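Ornithine carbamoyltransferase (Campylobacter jejuni subsp. jejuni, PDB 3TPF) catalyses the reversible transfer of the carbamoyl group from carbamoyl phosphate to L-ornithine, giving L-citrulline and phosphate in the arginine biosynthesis pathway. Local coordinates at residues 9-14 with 297-302; 19-24 with 135-140; 25-30 with 289-294; 149-152 with 158-161. All coordinates share one frame; numbering follows the deposited sequence.

Overall arrangement
Helix 13-28, or the turn that leads into it, is shared by contacts 1, 2 and 3. Contacts 1 and 3 both join the start of the chain to helix 279-302, with centres about 15 Å apart, and so tie the two ends of this two-domain enzyme together. Contact 2 sets the middle of helix 13-28 against helix 126-138; its centre is about 9 Å from that of contact 3, and the salt bridge between Glu138 and Lys27 links the two. Contact 4 stands apart, about 24 Å from contact 3 between centres, within the Rossmann-like ornithine-binding half. In sequence, contact 1 spans the other three, whereas contact 2 closes before contact 4 opens.

Contact 1 (9-14 with 297-302); sequences RDFSKE and LCFLDN
Phe11 and Phe299 bring their rings together rim to rim where the N-terminal part of the chain meets the C-terminal helix 279-302. This is the two-domain carbamoyltransferase fold, and the pair illustrates how its last helix returns to the carbamoyl phosphate-binding half, to which residues 9-14 belong. The ring centroids lie 5.9 Å apart and the planes are inclined at 63°, yet neither ring sits over the face of the other, so the arrangement is neither an offset stack nor a true T. Both CA-CB bonds head toward the partner segment, and the two side chains run past each other in opposite senses. Their first torsions differ: Phe11 places CG beside its own backbone N (chi1 -60°), while Phe299 swings CG to the far side of its backbone N (chi1 167°), which sends the ring out from the helix to meet Phe11. The backbones can therefore stay 11.9 Å apart, measured between the CA atoms of Phe11 and Phe299, and the two rings make the contact across that distance.

Phe5, against Phe11, and Leu19 of helix 13-28, against Phe299, extend the apolar patch, and Lys3 adds a cation-pi contact to the Phe11 ring. Just after Phe11, Ser12 takes the N-cap position of that same helix, its OG accepting from Glu15 N. Between the rings, one corner carries the touch: CE2 of Phe11 lies 3.5 Å from CE2 of Phe299, and CZ of Phe299 follows at 3.9 Å from the same Phe11 CE2.

Contact 2 (19-24 with 135-140); sequences LVNHAS and TIKEWN
Lys137 meets helix 13-28 twice, its CD on Val20 and its NZ on Asn21, so that one side chain serves both as an apolar surface and as a hydrogen-bond donor. It sets out with CG anti to its backbone N (chi1 -177°) and runs extended as far as CE; there the chain bends (chi4 -87°) and turns the ammonium group to Asn21. NZ donates to OD1 of Asn21 over 2.9 Å, from a position tilted 35° out of the carbonyl plane. The two side chains cross at about a right angle. Asn21 contributes from the flank of its helix, with CG held beside the backbone N. Farther back along the lysine, the methylene CD rests against CG1 of Val20 at 3.7 Å.

The backbones are well separated, 8.5 Å between the CA atoms of Val20 and Lys137. Further contacts of the same helix pair lie alongside, with Val20 on Leu133 and Ala23 on Phe134. Beyond Lys137 the second helix soon stops: Asn140, with positive phi, is the C-prime residue of a Schellman motif, in which Lys141 N bonds to Ile136 O and Asn140 N to Lys137 O. The whole is a helix-helix contact within the carbamoyl phosphate-binding domain.

Contact 3 (25-30 with 289-294); sequences ELKKEP and RLYVVK
One face of the Tyr291 ring is spanned by the aliphatic chain of Lys27, whose CD sits 3.6 Å from the ring centroid and 18° off the ring normal, a CH-pi contact. CB of Lys27 lies nearer the CD1 side of the ring, CG near CE1 and CZ, and NZ reaches past CE2 at 3.9 Å. This is helix-helix packing between the two ends of the carbamoyltransferase fold, helix 13-28 against the C-terminal helix 279-302, and the CA atoms of Lys27 and Tyr291 come within 6.0 Å. The lysine can lie along the ring because its chain is extended throughout, beginning with CG anti to the backbone N (chi1 176°). Its ammonium group continues beyond the tyrosine to an acidic and polar cluster of Asn288, Glu138 and Glu284, which would be expected to favour the charged form.

Leu26, next to Lys27, makes a second apolar contact with Lys294, about one turn beyond Tyr291. Lys294 bends at chi3 and its NZ forms a salt bridge with Glu60, so the polar end is engaged on helix 48-60. Arg289, two residues before Tyr291, belongs to the predicted carbamoyl phosphate site. The leucine meets only the root of the lysine: Leu26 CD1 is 3.7 Å from Lys294 CB.

Contact 4 (149-152 with 158-161); sequences VAFI and MCNS
Phe151 lays its ring against CA and CB of Cys159. With CG anti to the backbone N (chi1 178°), the phenylalanine stretches straight out from its strand and presents one ring face to the helix. CA of Cys159 stands over that face, 4.0 Å from the centroid and 20° off the normal, displaced toward the rim; this is a CH-pi contact. CB of Cys159 comes to 3.7 Å from CE2 of Phe151. The cysteine sulfur lies oblique to the ring, with SG 4.8 Å from the Phe151 centroid, a looser sulfur-aromatic contact.

These residues belong to the beta-alpha-beta unit made by strand 148-152, helix 157-169 and strand 172-176, part of the Rossmann-like parallel sheet of the ornithine-binding domain. Phe151 thus lies between the sheet and the first turn of the crossover helix, and Ile219 of the neighbouring strand also packs on it.

Met158, modelled as selenomethionine, takes a different course. CG lies beside the backbone N (chi1 -87°) and the chain folds back on itself beyond it, so only its base meets the ring: CB is 4.1 Å from Phe151 CE1. The side chain also packs on Asp221 and Gln128, which are predicted to bind L-ornithine and carbamoyl phosphate respectively.

Contact 1 (9-14 with 297-302)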
# COMPACT_ATOMS: atom_id res chain seq x y z
N ARG B 9 -10.75 -27.66 8.98
CA ARG B 9 -10.98 -29.09 8.74
C ARG B 9 -9.71 -29.86 8.84
O ARG B 9 -9.73 -31.01 9.18
CB ARG B 9 -11.54 -29.33 7.36
CG ARG B 9 -13.03 -29.13 7.27
CD ARG B 9 -13.50 -29.26 5.86
NE ARG B 9 -13.46 -30.62 5.44
CZ ARG B 9 -14.16 -31.10 4.42
NH1 ARG B 9 -14.95 -30.31 3.70
NH2 ARG B 9 -14.07 -32.39 4.11
N ASP B 10 -8.60 -29.24 8.47
CA ASP B 10 -7.31 -29.90 8.46
C ASP B 10 -6.61 -29.94 9.81
O ASP B 10 -5.45 -30.29 9.89
CB ASP B 10 -6.38 -29.22 7.43
CG ASP B 10 -6.89 -29.36 5.98
OD1 ASP B 10 -7.52 -30.39 5.61
OD2 ASP B 10 -6.62 -28.43 5.18
N PHE B 11 -7.29 -29.54 10.88
CA PHE B 11 -6.65 -29.49 12.20
C PHE B 11 -7.38 -30.23 13.31
O PHE B 11 -8.58 -30.55 13.18
CB PHE B 11 -6.39 -28.08 12.61
CG PHE B 11 -5.50 -27.37 11.65
CD1 PHE B 11 -6.03 -26.82 10.48
CD2 PHE B 11 -4.13 -27.33 11.88
CE1 PHE B 11 -5.23 -26.22 9.60
CE2 PHE B 11 -3.30 -26.73 10.96
CZ PHE B 11 -3.87 -26.18 9.83
N SER B 12 -6.62 -30.60 14.34
CA SER B 12 -7.16 -31.36 15.44
C SER B 12 -7.69 -30.42 16.49
O SER B 12 -7.31 -29.25 16.59
CB SER B 12 -6.12 -32.24 16.08
OG SER B 12 -5.09 -31.48 16.69
N LYS B 13 -8.63 -30.94 17.25
CA LYS B 13 -9.15 -30.28 18.44
C LYS B 13 -7.99 -29.65 19.21
O LYS B 13 -8.03 -28.50 19.60
CB LYS B 13 -9.87 -31.31 19.31
CG LYS B 13 -10.60 -30.72 20.49
CD LYS B 13 -11.10 -31.73 21.52
CE LYS B 13 -11.72 -30.98 22.73
NZ LYS B 13 -12.36 -31.80 23.82
N GLU B 14 -6.96 -30.44 19.44
CA GLU B 14 -5.80 -30.00 20.23
C GLU B 14 -5.05 -28.86 19.54
O GLU B 14 -4.65 -27.90 20.16
CB GLU B 14 -4.86 -31.16 20.46
CG GLU B 14 -5.38 -32.22 21.41
CD GLU B 14 -6.36 -33.25 20.77
OE1 GLU B 14 -6.31 -33.52 19.52
OE2 GLU B 14 -7.18 -33.79 21.58
N LEU B 297 0.29 -17.63 12.57
CA LEU B 297 1.55 -17.40 11.90
C LEU B 297 2.72 -18.04 12.72
O LEU B 297 3.57 -18.70 12.08
CB LEU B 297 1.85 -15.93 11.74
CG LEU B 297 1.03 -15.04 10.86
CD1 LEU B 297 1.55 -13.59 11.16
CD2 LEU B 297 1.06 -15.42 9.38
N CYS B 298 2.76 -17.96 14.04
CA CYS B 298 3.87 -18.66 14.72
C CYS B 298 3.80 -20.15 14.44
O CYS B 298 4.83 -20.86 14.38
CB CYS B 298 3.94 -18.39 16.25
SG CYS B 298 4.12 -16.62 16.64
N PHE B 299 2.58 -20.62 14.40
CA PHE B 299 2.34 -22.04 14.33
C PHE B 299 2.80 -22.56 13.00
O PHE B 299 3.52 -23.55 12.95
CB PHE B 299 0.89 -22.31 14.51
CG PHE B 299 0.48 -23.70 14.16
CD1 PHE B 299 0.64 -24.73 15.06
CD2 PHE B 299 -0.12 -23.98 12.94
CE1 PHE B 299 0.26 -26.04 14.74
CE2 PHE B 299 -0.54 -25.30 12.63
CZ PHE B 299 -0.34 -26.33 13.53
N LEU B 300 2.37 -21.90 11.90
CA LEU B 300 2.78 -22.28 10.55
C LEU B 300 4.31 -22.13 10.37
O LEU B 300 4.90 -22.83 9.56
CB LEU B 300 2.09 -21.46 9.46
CG LEU B 300 0.58 -21.61 9.29
CD1 LEU B 300 0.04 -20.45 8.46
CD2 LEU B 300 0.09 -22.97 8.82
N ASP B 301 4.95 -21.25 11.12
CA ASP B 301 6.41 -21.08 11.00
C ASP B 301 7.12 -22.34 11.45
O ASP B 301 8.15 -22.71 10.91
CB ASP B 301 6.88 -19.91 11.82
CG ASP B 301 8.34 -19.59 11.60
OD1 ASP B 301 8.68 -19.30 10.42
OD2 ASP B 301 9.13 -19.58 12.58
N ASN B 302 6.57 -22.97 12.48
CA ASN B 302 7.14 -24.23 13.07
C ASN B 302 6.82 -25.53 12.32
O ASN B 302 7.38 -26.55 12.62
CB ASN B 302 6.69 -24.43 14.54
CG ASN B 302 7.25 -23.38 15.49
OD1 ASN B 302 8.11 -23.68 16.30
ND2 ASN B 302 6.74 -22.17 15.42

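Contact 2 (19-24 with 135-140)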
# COMPACT_ATOMS: atom_id res chain seq x y z
N LEU B 19 -3.88 -22.99 19.47
CA LEU B 19 -3.81 -21.72 18.78
C LEU B 19 -4.50 -20.61 19.59
O LEU B 19 -3.98 -19.53 19.85
CB LEU B 19 -4.47 -21.80 17.41
CG LEU B 19 -3.68 -22.38 16.21
CD1 LEU B 19 -4.51 -22.37 14.94
CD2 LEU B 19 -2.37 -21.60 16.02
N VAL B 20 -5.67 -20.93 20.07
CA VAL B 20 -6.36 -20.03 20.98
C VAL B 20 -5.52 -19.74 22.24
O VAL B 20 -5.44 -18.61 22.69
CB VAL B 20 -7.73 -20.58 21.36
CG1 VAL B 20 -8.18 -19.82 22.58
CG2 VAL B 20 -8.73 -20.47 20.20
N ASN B 21 -4.94 -20.76 22.83
CA ASN B 21 -4.20 -20.50 24.08
C ASN B 21 -2.99 -19.67 23.83
O ASN B 21 -2.55 -18.90 24.67
CB ASN B 21 -3.74 -21.78 24.80
CG ASN B 21 -4.88 -22.59 25.37
OD1 ASN B 21 -6.04 -22.10 25.57
ND2 ASN B 21 -4.57 -23.83 25.70
N HIS B 22 -2.42 -19.85 22.66
CA HIS B 22 -1.20 -19.14 22.37
C HIS B 22 -1.58 -17.65 22.15
O HIS B 22 -0.89 -16.77 22.65
CB HIS B 22 -0.52 -19.72 21.13
CG HIS B 22 0.86 -19.19 20.91
ND1 HIS B 22 1.59 -18.62 21.92
CD2 HIS B 22 1.64 -19.13 19.80
CE1 HIS B 22 2.76 -18.21 21.45
NE2 HIS B 22 2.81 -18.51 20.17
N ALA B 23 -2.67 -17.45 21.41
CA ALA B 23 -3.20 -16.12 21.12
C ALA B 23 -3.32 -15.37 22.44
O ALA B 23 -2.87 -14.25 22.62
CB ALA B 23 -4.54 -16.19 20.39
N SER B 24 -3.85 -16.07 23.38
CA SER B 24 -4.10 -15.52 24.65
C SER B 24 -2.80 -15.13 25.35
O SER B 24 -2.71 -14.09 25.96
CB SER B 24 -4.85 -16.57 25.47
OG SER B 24 -5.58 -15.98 26.50
N THR B 135 -12.71 -15.33 21.65
CA THR B 135 -13.57 -14.36 22.33
C THR B 135 -14.52 -15.03 23.31
O THR B 135 -14.72 -14.57 24.41
CB THR B 135 -14.36 -13.52 21.34
OG1 THR B 135 -13.44 -12.77 20.53
CG2 THR B 135 -15.20 -12.57 22.12
N ILE B 136 -15.03 -16.16 22.87
CA ILE B 136 -15.85 -17.01 23.70
C ILE B 136 -15.11 -17.44 24.98
O ILE B 136 -15.65 -17.41 26.07
CB ILE B 136 -16.30 -18.26 22.95
CG1 ILE B 136 -17.28 -17.88 21.83
CG2 ILE B 136 -16.94 -19.23 23.92
CD1 ILE B 136 -17.51 -19.00 20.86
N LYS B 137 -13.84 -17.74 24.82
CA LYS B 137 -13.02 -18.14 25.95
C LYS B 137 -12.79 -16.95 26.88
O LYS B 137 -12.82 -17.08 28.09
CB LYS B 137 -11.72 -18.74 25.43
CG LYS B 137 -10.76 -19.27 26.46
CD LYS B 137 -9.79 -20.31 25.84
CE LYS B 137 -8.88 -20.98 26.93
NZ LYS B 137 -7.58 -20.31 27.30
N GLU B 138 -12.58 -15.78 26.30
CA GLU B 138 -12.37 -14.56 27.10
C GLU B 138 -13.58 -14.14 27.89
O GLU B 138 -13.48 -13.55 28.94
CB GLU B 138 -11.97 -13.38 26.21
CG GLU B 138 -10.54 -12.86 26.39
CD GLU B 138 -10.34 -11.48 25.74
OE1 GLU B 138 -9.37 -10.84 26.21
OE2 GLU B 138 -11.12 -11.04 24.79
N TRP B 139 -14.74 -14.47 27.37
CA TRP B 139 -15.97 -14.06 28.03
C TRP B 139 -16.51 -15.18 28.90
O TRP B 139 -17.70 -15.22 29.23
CB TRP B 139 -16.97 -13.56 27.02
CG TRP B 139 -16.55 -12.18 26.58
CD1 TRP B 139 -15.41 -11.82 25.83
CD2 TRP B 139 -17.22 -10.95 26.85
NE1 TRP B 139 -15.36 -10.46 25.61
CE2 TRP B 139 -16.45 -9.90 26.21
CE3 TRP B 139 -18.39 -10.64 27.52
CZ2 TRP B 139 -16.80 -8.60 26.29
CZ3 TRP B 139 -18.75 -9.35 27.59
CH2 TRP B 139 -17.96 -8.32 26.98
N ASN B 140 -15.62 -16.08 29.26
CA ASN B 140 -15.94 -17.21 30.11
C ASN B 140 -17.26 -17.92 29.72
O ASN B 140 -18.06 -18.21 30.56
CB ASN B 140 -16.01 -16.76 31.54
CG ASN B 140 -14.73 -16.12 31.98
OD1 ASN B 140 -13.71 -16.78 32.11
ND2 ASN B 140 -14.77 -14.82 32.19

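Contact 3 (25-30 with 289-294)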
# COMPACT_ATOMS: atom_id res chain seq x y z
N GLU B 25 -1.82 -16.00 25.30
CA GLU B 25 -0.49 -15.70 25.89
C GLU B 25 0.08 -14.44 25.25
O GLU B 25 0.66 -13.59 25.91
CB GLU B 25 0.50 -16.86 25.69
CG GLU B 25 0.43 -17.97 26.75
CD GLU B 25 0.86 -19.35 26.21
OE1 GLU B 25 0.56 -20.37 26.87
OE2 GLU B 25 1.51 -19.43 25.11
N LEU B 26 -0.11 -14.35 23.94
CA LEU B 26 0.49 -13.24 23.17
C LEU B 26 -0.21 -11.93 23.48
O LEU B 26 0.41 -10.86 23.55
CB LEU B 26 0.46 -13.53 21.67
CG LEU B 26 1.51 -14.53 21.18
CD1 LEU B 26 1.16 -14.90 19.73
CD2 LEU B 26 2.91 -13.92 21.33
N LYS B 27 -1.52 -12.03 23.67
CA LYS B 27 -2.30 -10.85 24.05
C LYS B 27 -1.83 -10.37 25.41
O LYS B 27 -1.61 -9.20 25.62
CB LYS B 27 -3.78 -11.12 24.10
CG LYS B 27 -4.60 -9.94 24.60
CD LYS B 27 -6.05 -10.05 24.12
CE LYS B 27 -7.07 -9.13 24.81
NZ LYS B 27 -8.38 -9.04 24.00
N LYS B 28 -1.56 -11.31 26.28
CA LYS B 28 -1.07 -10.94 27.65
C LYS B 28 0.35 -10.35 27.58
O LYS B 28 0.63 -9.34 28.20
CB LYS B 28 -1.10 -12.12 28.66
N GLU B 29 1.22 -11.05 26.85
CA GLU B 29 2.68 -10.74 26.81
C GLU B 29 3.20 -10.81 25.39
O GLU B 29 3.67 -11.86 24.93
CB GLU B 29 3.51 -11.67 27.70
CG GLU B 29 4.88 -11.08 27.95
CD GLU B 29 5.92 -12.09 28.42
OE1 GLU B 29 5.84 -12.54 29.60
OE2 GLU B 29 6.87 -12.38 27.64
N PRO B 30 3.09 -9.70 24.66
CA PRO B 30 3.52 -9.66 23.26
C PRO B 30 5.02 -9.91 23.11
O PRO B 30 5.79 -9.43 23.91
CB PRO B 30 3.16 -8.24 22.81
CG PRO B 30 2.21 -7.72 23.81
CD PRO B 30 2.45 -8.44 25.09
N ARG B 289 -9.18 -10.90 16.39
CA ARG B 289 -8.54 -11.51 15.21
C ARG B 289 -7.01 -11.31 15.10
O ARG B 289 -6.31 -12.10 14.50
CB ARG B 289 -9.13 -10.91 13.93
CG ARG B 289 -8.93 -11.82 12.78
CD ARG B 289 -10.28 -12.34 12.23
NE ARG B 289 -10.21 -12.21 10.78
CZ ARG B 289 -10.73 -11.22 10.08
NH1 ARG B 289 -10.47 -11.13 8.78
NH2 ARG B 289 -11.54 -10.31 10.68
N LEU B 290 -6.54 -10.21 15.67
CA LEU B 290 -5.12 -9.94 15.71
C LEU B 290 -4.37 -11.07 16.38
O LEU B 290 -3.42 -11.58 15.85
CB LEU B 290 -4.85 -8.65 16.46
CG LEU B 290 -3.36 -8.31 16.64
CD1 LEU B 290 -2.85 -8.22 15.22
CD2 LEU B 290 -3.08 -7.04 17.42
N TYR B 291 -4.81 -11.45 17.55
CA TYR B 291 -3.99 -12.31 18.46
C TYR B 291 -3.95 -13.70 17.88
O TYR B 291 -3.03 -14.45 18.04
CB TYR B 291 -4.54 -12.29 19.87
CG TYR B 291 -4.68 -10.88 20.36
CD1 TYR B 291 -3.58 -10.14 20.69
CD2 TYR B 291 -5.93 -10.25 20.42
CE1 TYR B 291 -3.70 -8.83 21.11
CE2 TYR B 291 -6.05 -8.93 20.85
CZ TYR B 291 -4.92 -8.24 21.21
OH TYR B 291 -4.98 -6.93 21.64
N VAL B 292 -5.01 -13.99 17.20
CA VAL B 292 -5.28 -15.32 16.67
C VAL B 292 -4.47 -15.51 15.38
O VAL B 292 -3.79 -16.50 15.19
CB VAL B 292 -6.83 -15.50 16.53
CG1 VAL B 292 -7.18 -16.34 15.36
CG2 VAL B 292 -7.41 -16.14 17.81
N VAL B 293 -4.48 -14.50 14.54
CA VAL B 293 -3.56 -14.52 13.39
C VAL B 293 -2.07 -14.61 13.87
O VAL B 293 -1.28 -15.39 13.34
CB VAL B 293 -3.79 -13.38 12.44
CG1 VAL B 293 -2.64 -13.31 11.42
CG2 VAL B 293 -5.21 -13.62 11.75
N LYS B 294 -1.72 -13.87 14.90
CA LYS B 294 -0.37 -14.04 15.48
C LYS B 294 -0.01 -15.46 15.80
O LYS B 294 1.01 -16.00 15.34
CB LYS B 294 -0.22 -13.20 16.70
CG LYS B 294 0.11 -11.75 16.39
CD LYS B 294 -0.17 -10.90 17.59
CE LYS B 294 0.98 -9.90 17.94
NZ LYS B 294 0.79 -9.29 19.28

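Contact 4 (149-152 with 158-161)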
# COMPACT_ATOMS: atom_id res chain seq x y z
N VAL B 149 -23.51 -23.23 21.51
CA VAL B 149 -23.57 -22.18 20.47
C VAL B 149 -24.71 -22.27 19.48
O VAL B 149 -25.08 -23.32 19.02
CB VAL B 149 -22.31 -22.21 19.60
CG1 VAL B 149 -22.49 -21.26 18.45
CG2 VAL B 149 -21.10 -21.88 20.44
N ALA B 150 -25.26 -21.13 19.14
CA ALA B 150 -26.28 -21.04 18.11
C ALA B 150 -25.75 -20.24 16.96
O ALA B 150 -25.29 -19.11 17.15
CB ALA B 150 -27.52 -20.35 18.65
N PHE B 151 -25.88 -20.75 15.76
CA PHE B 151 -25.54 -19.94 14.59
C PHE B 151 -26.77 -19.65 13.79
O PHE B 151 -27.47 -20.56 13.37
CB PHE B 151 -24.55 -20.64 13.68
CG PHE B 151 -24.24 -19.84 12.45
CD1 PHE B 151 -23.12 -19.02 12.41
CD2 PHE B 151 -25.08 -19.87 11.36
CE1 PHE B 151 -22.83 -18.28 11.30
CE2 PHE B 151 -24.81 -19.13 10.24
CZ PHE B 151 -23.69 -18.34 10.21
N ILE B 152 -27.06 -18.37 13.59
CA ILE B 152 -28.27 -17.99 12.83
C ILE B 152 -27.93 -17.18 11.59
O ILE B 152 -27.33 -16.12 11.68
CB ILE B 152 -29.25 -17.14 13.63
CG1 ILE B 152 -29.95 -17.95 14.71
CG2 ILE B 152 -30.28 -16.63 12.64
CD1 ILE B 152 -29.06 -18.27 15.89
N MSE B 158 -19.12 -18.66 6.76
CA MSE B 158 -19.10 -18.54 8.25
C MSE B 158 -19.83 -19.71 8.91
O MSE B 158 -19.39 -20.25 9.95
CB MSE B 158 -19.81 -17.27 8.71
CG MSE B 158 -18.87 -16.10 8.73
SE MSE B 158 -17.38 -16.37 9.99
CE MSE B 158 -18.38 -16.53 11.70
N CYS B 159 -20.93 -20.11 8.29
CA CYS B 159 -21.73 -21.24 8.74
C CYS B 159 -20.95 -22.52 8.65
O CYS B 159 -20.92 -23.33 9.58
CB CYS B 159 -23.01 -21.35 7.88
SG CYS B 159 -24.01 -22.76 8.28
N ASN B 160 -20.36 -22.72 7.48
CA ASN B 160 -19.53 -23.87 7.23
C ASN B 160 -18.42 -24.00 8.29
O ASN B 160 -18.21 -25.04 8.88
CB ASN B 160 -18.84 -23.73 5.90
CG ASN B 160 -19.75 -23.81 4.75
OD1 ASN B 160 -20.76 -24.51 4.76
ND2 ASN B 160 -19.35 -23.15 3.68
N SER B 161 -17.71 -22.92 8.49
CA SER B 161 -16.59 -22.96 9.36
C SER B 161 -17.02 -23.12 10.81
O SER B 161 -16.34 -23.82 11.59
CB SER B 161 -15.75 -21.71 9.21
OG SER B 161 -15.14 -21.68 7.94